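Local coordinates for protein alginate lyase (PDB 3NNB) that probably cleaves the polysaccharide alginate by beta-elimination, as a mainly helical lyase of Bacteroides ovatus, at residues Asp36-Lys39 and Ala40-Met43; Asn99-Gly102 and Asp103-Lys106; Ala107-Thr110 and Leu111-Tyr115; Phe130-Val133 and Trp134-Ala138. All coordinates share one frame; numbering follows the deposited sequence.

Contact 1. Residues Asp36-Lys39 and Ala40-Met43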
loop_
_atom_site.group_PDB
_atom_site.type_symbol
_atom_site.label_atom_id
_atom_site.label_comp_id
_atom_site.label_asym_id
_atom_site.label_seq_id
_atom_site.Cartn_x
_atom_site.Cartn_y
_atom_site.Cartn_z
ATOM N N ASP A 36 -0.699 -13.082 -15.436
ATOM C CA ASP A 36 -0.849 -13.027 -13.988
ATOM C C ASP A 36 -2.347 -13.264 -13.627
ATOM O O ASP A 36 -2.671 -13.939 -12.658
ATOM C CB ASP A 36 -0.436 -11.655 -13.424
ATOM C CG ASP A 36 1.065 -11.414 -13.430
ATOM O OD1 ASP A 36 1.864 -12.346 -13.687
ATOM O OD2 ASP A 36 1.413 -10.249 -13.161
ATOM N N ALA A 37 -3.262 -12.681 -14.382
ATOM C CA ALA A 37 -4.687 -12.846 -14.103
ATOM C C ALA A 37 -5.096 -14.281 -14.322
ATOM O O ALA A 37 -5.878 -14.826 -13.560
ATOM C CB ALA A 37 -5.517 -11.923 -15.036
ATOM N N ASP A 38 -4.575 -14.906 -15.387
ATOM C CA ASP A 38 -4.863 -16.337 -15.624
ATOM C C ASP A 38 -4.367 -17.191 -14.467
ATOM O O ASP A 38 -5.012 -18.175 -14.061
ATOM C CB ASP A 38 -4.237 -16.788 -16.968
ATOM C CG ASP A 38 -4.965 -16.238 -18.176
ATOM O OD1 ASP A 38 -6.132 -15.789 -18.086
ATOM O OD2 ASP A 38 -4.342 -16.252 -19.264
ATOM N N LYS A 39 -3.244 -16.811 -13.861
ATOM C CA LYS A 39 -2.753 -17.531 -12.688
ATOM C C LYS A 39 -3.692 -17.313 -11.482
ATOM O O LYS A 39 -3.987 -18.244 -10.716
ATOM C CB LYS A 39 -1.335 -17.075 -12.321
ATOM C CG LYS A 39 -0.259 -17.565 -13.267
ATOM C CD LYS A 39 1.125 -17.006 -12.858
ATOM C CE LYS A 39 2.142 -17.159 -13.987
ATOM N NZ LYS A 39 3.367 -16.333 -13.757
ATOM N N ALA A 40 -4.212 -16.085 -11.346
ATOM C CA ALA A 40 -5.148 -15.776 -10.279
ATOM C C ALA A 40 -6.438 -16.566 -10.423
ATOM O O ALA A 40 -7.079 -16.869 -9.403
ATOM C CB ALA A 40 -5.426 -14.257 -10.179
ATOM N N LEU A 41 -6.842 -16.868 -11.676
ATOM C CA LEU A 41 -8.052 -17.701 -11.887
ATOM C C LEU A 41 -7.928 -19.078 -11.258
ATOM O O LEU A 41 -8.927 -19.680 -10.903
ATOM C CB LEU A 41 -8.356 -17.868 -13.366
ATOM C CG LEU A 41 -8.773 -16.644 -14.181
ATOM C CD1 LEU A 41 -9.030 -17.033 -15.671
ATOM C CD2 LEU A 41 -9.989 -15.952 -13.596
ATOM N N LYS A 42 -6.702 -19.585 -11.157
ATOM C CA LYS A 42 -6.447 -20.894 -10.587
ATOM C C LYS A 42 -6.459 -20.908 -9.074
ATOM O O LYS A 42 -6.440 -21.988 -8.466
ATOM C CB LYS A 42 -5.068 -21.389 -11.054
ATOM C CG LYS A 42 -4.981 -21.599 -12.553
ATOM C CD LYS A 42 -3.590 -22.053 -12.974
ATOM C CE LYS A 42 -3.541 -22.323 -14.479
ATOM N NZ LYS A 42 -3.629 -21.114 -15.353
HETATM N N MSE A 43 -6.373 -19.734 -8.452
HETATM C CA MSE A 43 -6.198 -19.652 -6.987
HETATM C C MSE A 43 -7.536 -19.833 -6.272
HETATM O O MSE A 43 -8.548 -19.258 -6.659
HETATM C CB MSE A 43 -5.558 -18.319 -6.574
HETATM C CG MSE A 43 -5.382 -18.175 -5.052
HETATM SE SE MSE A 43 -4.633 -16.452 -4.525
HETATM C CE MSE A 43 -2.776 -16.765 -4.955
HETATM O O HOH W 1 -6.100 -20.021 -15.769
#

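Contact 2. Residues Asn99-Gly102 and Asp103-Lys106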
loop_
_atom_site.group_PDB
_atom_site.type_symbol
_atom_site.label_atom_id
_atom_site.label_comp_id
_atom_site.label_asym_id
_atom_site.label_seq_id
_atom_site.Cartn_x
_atom_site.Cartn_y
_atom_site.Cartn_z
ATOM N N ASN A 99 -0.552 -13.072 5.021
ATOM C CA ASN A 99 -0.246 -13.518 3.644
ATOM C C ASN A 99 -1.477 -13.884 2.848
ATOM O O ASN A 99 -1.510 -13.661 1.651
ATOM C CB ASN A 99 0.809 -14.639 3.645
ATOM C CG ASN A 99 2.214 -14.121 4.071
ATOM O OD1 ASN A 99 2.476 -12.918 4.010
ATOM N ND2 ASN A 99 3.103 -15.042 4.499
ATOM N N LYS A 100 -2.510 -14.389 3.500
ATOM C CA LYS A 100 -3.778 -14.631 2.827
ATOM C C LYS A 100 -4.406 -13.304 2.386
ATOM O O LYS A 100 -4.885 -13.181 1.253
ATOM C CB LYS A 100 -4.764 -15.411 3.705
ATOM C CG LYS A 100 -4.394 -16.849 4.149
ATOM C CD LYS A 100 -3.924 -17.729 3.070
ATOM C CE LYS A 100 -3.940 -19.239 3.516
ATOM N NZ LYS A 100 -5.206 -19.985 3.060
ATOM N N LEU A 101 -4.392 -12.304 3.275
ATOM C CA LEU A 101 -4.896 -10.989 2.917
ATOM C C LEU A 101 -4.108 -10.441 1.710
ATOM O O LEU A 101 -4.707 -9.857 0.790
ATOM C CB LEU A 101 -4.829 -10.048 4.134
ATOM C CG LEU A 101 -5.468 -8.651 3.881
ATOM C CD1 LEU A 101 -6.198 -8.117 5.115
ATOM C CD2 LEU A 101 -4.365 -7.703 3.401
ATOM N N GLY A 102 -2.770 -10.550 1.773
ATOM C CA GLY A 102 -1.923 -10.104 0.678
ATOM C C GLY A 102 -2.281 -10.789 -0.632
ATOM O O GLY A 102 -2.336 -10.148 -1.683
ATOM N N ASP A 103 -2.440 -12.108 -0.583
ATOM C CA ASP A 103 -2.740 -12.882 -1.800
ATOM C C ASP A 103 -4.067 -12.406 -2.391
ATOM O O ASP A 103 -4.200 -12.272 -3.612
ATOM C CB ASP A 103 -2.879 -14.371 -1.503
ATOM C CG ASP A 103 -1.545 -15.059 -1.277
ATOM O OD1 ASP A 103 -0.489 -14.503 -1.609
ATOM O OD2 ASP A 103 -1.616 -16.174 -0.739
HETATM N N MSE A 104 -5.058 -12.202 -1.515
HETATM C CA MSE A 104 -6.393 -11.747 -1.926
HETATM C C MSE A 104 -6.325 -10.369 -2.562
HETATM O O MSE A 104 -6.819 -10.141 -3.664
HETATM C CB MSE A 104 -7.345 -11.771 -0.716
HETATM C CG MSE A 104 -8.827 -11.340 -0.989
HETATM SE SE MSE A 104 -9.064 -9.433 -1.166
HETATM C CE MSE A 104 -8.428 -8.889 0.579
ATOM N N SER A 105 -5.685 -9.439 -1.864
ATOM C CA SER A 105 -5.593 -8.067 -2.336
ATOM C C SER A 105 -4.865 -7.970 -3.687
ATOM O O SER A 105 -5.284 -7.263 -4.626
ATOM C CB SER A 105 -4.878 -7.233 -1.265
ATOM O OG SER A 105 -4.669 -5.921 -1.716
ATOM N N LYS A 106 -3.756 -8.681 -3.791
ATOM C CA LYS A 106 -3.003 -8.732 -5.042
ATOM C C LYS A 106 -3.827 -9.330 -6.164
ATOM O O LYS A 106 -3.801 -8.848 -7.295
ATOM C CB LYS A 106 -1.705 -9.491 -4.871
ATOM C CG LYS A 106 -0.718 -8.741 -4.040
ATOM C CD LYS A 106 0.645 -9.463 -4.024
ATOM C CE LYS A 106 0.786 -10.447 -2.906
ATOM N NZ LYS A 106 2.240 -10.689 -2.637
#

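Contact 3. Residues Ala107-Thr110 and Leu111-Tyr115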
loop_
_atom_site.group_PDB
_atom_site.type_symbol
_atom_site.label_atom_id
_atom_site.label_comp_id
_atom_site.label_asym_id
_atom_site.label_seq_id
_atom_site.Cartn_x
_atom_site.Cartn_y
_atom_site.Cartn_z
ATOM N N ALA A 107 -4.561 -10.388 -5.857
ATOM C CA ALA A 107 -5.402 -11.059 -6.876
ATOM C C ALA A 107 -6.521 -10.156 -7.381
ATOM O O ALA A 107 -6.786 -10.084 -8.576
ATOM C CB ALA A 107 -5.982 -12.394 -6.314
ATOM N N VAL A 108 -7.181 -9.450 -6.484
ATOM C CA VAL A 108 -8.278 -8.582 -6.873
ATOM C C VAL A 108 -7.745 -7.441 -7.716
ATOM O O VAL A 108 -8.372 -7.055 -8.708
ATOM C CB VAL A 108 -9.033 -8.067 -5.635
ATOM C CG1 VAL A 108 -9.939 -6.904 -6.001
ATOM C CG2 VAL A 108 -9.844 -9.265 -4.978
ATOM N N THR A 109 -6.580 -6.914 -7.319
ATOM C CA THR A 109 -5.917 -5.838 -8.073
ATOM C C THR A 109 -5.527 -6.320 -9.487
ATOM O O THR A 109 -5.843 -5.658 -10.495
ATOM C CB THR A 109 -4.756 -5.221 -7.278
ATOM O OG1 THR A 109 -5.312 -4.544 -6.132
ATOM C CG2 THR A 109 -3.957 -4.229 -8.111
ATOM N N THR A 110 -4.864 -7.467 -9.573
ATOM C CA THR A 110 -4.502 -8.078 -10.843
ATOM C C THR A 110 -5.740 -8.274 -11.740
ATOM O O THR A 110 -5.731 -7.935 -12.950
ATOM C CB THR A 110 -3.812 -9.444 -10.604
ATOM O OG1 THR A 110 -2.584 -9.233 -9.889
ATOM C CG2 THR A 110 -3.534 -10.195 -11.897
ATOM N N LEU A 111 -6.785 -8.873 -11.169
ATOM C CA LEU A 111 -7.991 -9.198 -11.909
ATOM C C LEU A 111 -8.745 -7.970 -12.369
ATOM O O LEU A 111 -9.258 -7.938 -13.482
ATOM C CB LEU A 111 -8.904 -10.145 -11.120
ATOM C CG LEU A 111 -8.247 -11.554 -10.960
ATOM C CD1 LEU A 111 -8.894 -12.298 -9.744
ATOM C CD2 LEU A 111 -8.304 -12.409 -12.291
ATOM N N GLY A 112 -8.845 -6.944 -11.520
ATOM C CA GLY A 112 -9.531 -5.741 -11.889
ATOM C C GLY A 112 -8.792 -5.023 -13.019
ATOM O O GLY A 112 -9.406 -4.560 -13.978
ATOM N N LEU A 113 -7.483 -4.931 -12.890
ATOM C CA LEU A 113 -6.655 -4.363 -13.959
ATOM C C LEU A 113 -6.804 -5.196 -15.256
ATOM O O LEU A 113 -6.952 -4.649 -16.341
ATOM C CB LEU A 113 -5.206 -4.309 -13.522
ATOM C CG LEU A 113 -4.876 -3.166 -12.578
ATOM C CD1 LEU A 113 -3.435 -3.372 -12.057
ATOM C CD2 LEU A 113 -5.047 -1.777 -13.206
ATOM N N ALA A 114 -6.762 -6.513 -15.131
ATOM C CA ALA A 114 -6.951 -7.377 -16.301
ATOM C C ALA A 114 -8.315 -7.164 -16.949
ATOM O O ALA A 114 -8.402 -7.085 -18.199
ATOM C CB ALA A 114 -6.755 -8.880 -15.922
ATOM N N TYR A 115 -9.387 -7.075 -16.130
ATOM C CA TYR A 115 -10.689 -6.750 -16.695
ATOM C C TYR A 115 -10.669 -5.362 -17.426
ATOM O O TYR A 115 -11.184 -5.200 -18.545
ATOM C CB TYR A 115 -11.777 -6.761 -15.622
ATOM C CG TYR A 115 -13.067 -6.214 -16.163
ATOM C CD1 TYR A 115 -13.870 -6.998 -16.990
ATOM C CD2 TYR A 115 -13.447 -4.911 -15.928
ATOM C CE1 TYR A 115 -15.018 -6.470 -17.579
ATOM C CE2 TYR A 115 -14.609 -4.395 -16.488
ATOM C CZ TYR A 115 -15.366 -5.166 -17.315
ATOM O OH TYR A 115 -16.524 -4.639 -17.844
#

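Contact 4. Residues Phe130-Val133 and Trp134-Ala138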
loop_
_atom_site.group_PDB
_atom_site.type_symbol
_atom_site.label_atom_id
_atom_site.label_comp_id
_atom_site.label_asym_id
_atom_site.label_seq_id
_atom_site.Cartn_x
_atom_site.Cartn_y
_atom_site.Cartn_z
ATOM N N PHE A 130 -13.258 -13.678 -5.018
ATOM C CA PHE A 130 -12.333 -13.327 -3.934
ATOM C C PHE A 130 -12.966 -12.358 -2.937
ATOM O O PHE A 130 -12.829 -12.524 -1.755
ATOM C CB PHE A 130 -11.074 -12.641 -4.469
ATOM C CG PHE A 130 -10.007 -13.589 -4.986
ATOM C CD1 PHE A 130 -9.086 -14.136 -4.085
ATOM C CD2 PHE A 130 -9.833 -13.849 -6.362
ATOM C CE1 PHE A 130 -8.083 -14.969 -4.521
ATOM C CE2 PHE A 130 -8.827 -14.695 -6.807
ATOM C CZ PHE A 130 -7.963 -15.271 -5.881
ATOM N N LEU A 131 -13.602 -11.308 -3.435
ATOM C CA LEU A 131 -14.186 -10.284 -2.552
ATOM C C LEU A 131 -15.349 -10.841 -1.706
ATOM O O LEU A 131 -15.493 -10.480 -0.533
ATOM C CB LEU A 131 -14.689 -9.135 -3.376
ATOM C CG LEU A 131 -13.641 -8.255 -4.027
ATOM C CD1 LEU A 131 -14.290 -7.231 -5.025
ATOM C CD2 LEU A 131 -12.682 -7.538 -3.002
ATOM N N ASN A 132 -16.206 -11.663 -2.320
ATOM C CA ASN A 132 -17.291 -12.334 -1.573
ATOM C C ASN A 132 -16.725 -13.157 -0.429
ATOM O O ASN A 132 -17.153 -13.034 0.735
ATOM C CB ASN A 132 -18.123 -13.282 -2.481
ATOM C CG ASN A 132 -19.088 -12.544 -3.375
ATOM O OD1 ASN A 132 -19.557 -11.477 -3.031
ATOM N ND2 ASN A 132 -19.447 -13.154 -4.496
ATOM N N VAL A 133 -15.744 -13.979 -0.757
ATOM C CA VAL A 133 -15.172 -14.892 0.234
ATOM C C VAL A 133 -14.496 -14.093 1.353
ATOM O O VAL A 133 -14.669 -14.382 2.536
ATOM C CB VAL A 133 -14.222 -15.895 -0.399
ATOM C CG1 VAL A 133 -13.491 -16.697 0.694
ATOM C CG2 VAL A 133 -15.020 -16.830 -1.354
ATOM N N TRP A 134 -13.748 -13.070 0.986
ATOM C CA TRP A 134 -12.980 -12.324 1.992
ATOM C C TRP A 134 -13.798 -11.377 2.859
ATOM O O TRP A 134 -13.545 -11.266 4.064
ATOM C CB TRP A 134 -11.813 -11.543 1.350
ATOM C CG TRP A 134 -10.883 -10.993 2.384
ATOM C CD1 TRP A 134 -10.976 -9.808 3.037
ATOM C CD2 TRP A 134 -9.790 -11.698 2.984
ATOM N NE1 TRP A 134 -9.970 -9.703 3.985
ATOM C CE2 TRP A 134 -9.257 -10.866 3.992
ATOM C CE3 TRP A 134 -9.204 -12.954 2.757
ATOM C CZ2 TRP A 134 -8.153 -11.236 4.767
ATOM C CZ3 TRP A 134 -8.099 -13.317 3.507
ATOM C CH2 TRP A 134 -7.606 -12.478 4.529
ATOM N N PHE A 135 -14.731 -10.660 2.242
ATOM C CA PHE A 135 -15.459 -9.564 2.845
ATOM C C PHE A 135 -16.953 -9.749 3.148
ATOM O O PHE A 135 -17.460 -9.072 4.052
ATOM C CB PHE A 135 -15.372 -8.317 1.967
ATOM C CG PHE A 135 -13.993 -7.729 1.849
ATOM C CD1 PHE A 135 -13.464 -6.902 2.853
ATOM C CD2 PHE A 135 -13.206 -7.983 0.721
ATOM C CE1 PHE A 135 -12.206 -6.365 2.746
ATOM C CE2 PHE A 135 -11.913 -7.464 0.636
ATOM C CZ PHE A 135 -11.433 -6.622 1.639
ATOM N N LEU A 136 -17.682 -10.512 2.327
ATOM C CA LEU A 136 -19.160 -10.451 2.307
ATOM C C LEU A 136 -19.858 -11.716 2.763
ATOM O O LEU A 136 -20.952 -11.617 3.346
ATOM C CB LEU A 136 -19.688 -10.050 0.924
ATOM C CG LEU A 136 -19.037 -8.781 0.336
ATOM C CD1 LEU A 136 -19.583 -8.518 -1.099
ATOM C CD2 LEU A 136 -19.271 -7.580 1.255
ATOM N N ASP A 137 -19.271 -12.883 2.511
ATOM C CA ASP A 137 -19.935 -14.153 2.815
ATOM C C ASP A 137 -19.915 -14.345 4.342
ATOM O O ASP A 137 -18.855 -14.253 4.989
ATOM C CB ASP A 137 -19.192 -15.327 2.181
ATOM C CG ASP A 137 -19.321 -15.413 0.649
ATOM O OD1 ASP A 137 -20.200 -14.741 0.073
ATOM O OD2 ASP A 137 -18.486 -16.178 0.051
ATOM N N ALA A 138 -21.073 -14.661 4.920
ATOM C CA ALA A 138 -21.174 -14.814 6.375
ATOM C C ALA A 138 -20.239 -15.865 6.922
ATOM O O ALA A 138 -19.710 -15.694 8.031
ATOM C CB ALA A 138 -22.665 -15.170 6.797
#

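Contact 1. Residues Asp36-Lys39 and Ala40-Met43
A40 N donates to D36 O and L41 N to A37 O, each at 2.9 Å, in the i to i+4 pattern of an alpha helix. The next bond spans a shorter loop of chain: K42 N meets K39 O at 3.1 Å, standing 62° out of that carbonyl's plane and so not on a lone pair. D38 O takes a weak bond from L41 N and is then served by a side chain. K42 runs extended as far as CE and bends only at its last torsion (chi4 70°), which turns NZ back toward D38 O for a weak 3.5 Å bond. A water reinforces it, donating to D38 O and accepting from K42 NZ, both at 2.7 Å. A lysine suits this exposed turn, since its cation would probably interact favourably with the carbonyl-rich end of the helix. D38 and L41 lie side by side, D38 OD1 4.0 Å from L41 CD1, while that oxygen is hydrogen-bonded to Y123 OH. D36 forms a salt bridge with R374, and the small A37 and A40 let helix 98-118 come close at L111. This is the C-terminal turn of a helix packed on helices 98-118 and 121-136 in a probable six-hairpin fold.

Contact 2. Residues Asn99-Gly102 and Asp103-Lys106
The stretch from N99 to K106 forms the first turns of helix 98-118, within the alginate lyase family region, and its two halves are joined by four successive i to i+4 bonds. D103 N to N99 O, M104 N to K100 O, S105 N to L101 O and K106 N to G102 O all measure 2.9 Å and are fairly straight. Side chains then settle against the same carbonyls. The D103 carboxylate turns its flat side to N99 O, which stands 3.2 Å from D103 CG and equally far from both carboxylate oxygens. K106 arches over G102, its chain bent at chi3 (-90°) so that CE returns to 3.4 Å from G102 O after CG has already passed at 3.2 Å. On the buried side M104, selenomethionine in the crystal, folds back at chi2 and chi3, placing its methyl CE 4.4 Å from L101 CG; this flexible selenoether chain and the branched leucine make a greasy surface that meets W134 and F171. Several polar ends have partners outside the turn: K100 forms a salt bridge with D50, N99 ND2 bonds to D94, and the small hydroxyl of S105 reaches S170. K100 NZ and D103 OD2 stay 6.5 Å apart, and the attraction between them is therefore likely to be modest. The chemistry implies a turn held together by its main chain, with L101 and M104 spent on the core, K100 tied to D50, and D103 and K106 laid over carbonyls of the preceding turn.

Contact 3. Residues Ala107-Thr110 and Leu111-Tyr115
Main-chain hydrogen bonds carry the link between A107-T110 and L111-Y115. L111 N reaches A107 O and G112 N reaches V108 O, both at 2.9 Å; L113 N meets T109 O at 3.0 Å and A114 N meets T110 O at 2.8 Å, an unbroken alpha-helical ladder. The threonine hydroxyls turn back to the helix. Those of T109 and T110 lie beside their own backbone N (chi1 -67° and -63°), from where T109 OG1 bonds back to S105 O and T110 OG1 to K106 O; T110 OG1 also has a hydrogen bond with R374. Threonine is apt here, because it hides its oxygen against the previous turn and offers a methyl to the packing. The apolar contact across the turn is that of T109 and L113, which run side by side with T109 CG2 4.1 Å from L113 CD1. Carbon also packs on carbonyl oxygen: L111 leans back over the preceding turn, bringing CG to 3.2 Å and CD1 to 3.3 Å from A107 O, while A114 adds only a small methyl above T110 O. All these residues are buried, and the helix is packed on several flanks: A114 rests on L34 of helix 27-41, L111 on K126 of helix 121-136, and V108 and T109 on M174 of helix 171-180, while Y115 OH is hydrogen-bonded to N183.

Contact 4. Residues Phe130-Val133 and Trp134-Ala138
L131 and F135 form the tight, buried part of this turn. The leucine methyl CD2 comes to 3.7 Å from F135 CE2, and L131 O, which accepts F135 N at 2.9 Å, lies at the edge of the phenyl ring in its plane. Within 134-138, W134 CD1 sits 3.4 Å above the F135 ring, over its centre, so the indole presents an edge to the phenyl face. W134 CG stands anti to its backbone N (chi1 -169°), which carries the large indole inward. The side nearer solvent is looser. There the helix widens into a pi-type turn, and N132 O accepts from both L136 N at 3.0 Å and D137 N at 2.8 Å, from opposite faces of its plane. N132 and L136 meet sparingly, OD1 at 3.5 Å from CD1. The D137 carboxylate turns its flat face over the same carbonyl oxygen, with OD1 3.6 Å from N132 CB and OD2 3.8 Å from V133 CG2. An alanine in place of D137 is likely to leave N132 O, N132 CB and V133 CG2 without the flat group against them, opening a gap at this helix end. Helix 121-136 ends here among its neighbours: F130 packs on V108 of helix 98-118, F135 touches M174 of helix 171-180 and meets W198 edge-to-face, and W134 shares a backbone hydrogen bond with M142.

Overall arrangement
From the N terminus, the contacts follow one another in series; each is local to a helix, so none closes a long loop, and none nests within or crosses another. Contact 1 ends helix 27-41, contacts 2 and 3 occupy successive turns of helix 98-118, and contact 4 ends helix 121-136. Helix 98-118 is the common support. Contact 3 meets contact 1 where A37 CB lies 3.4 Å from A114 CB, and contact 4 where A107 CB lies 3.5 Å from F130 CZ. Contact 2 touches contact 4 through W134. A40 O, 3.8 Å from F130 CE2, joins contact 1 to contact 4, and these touches together tie the three helices to one another.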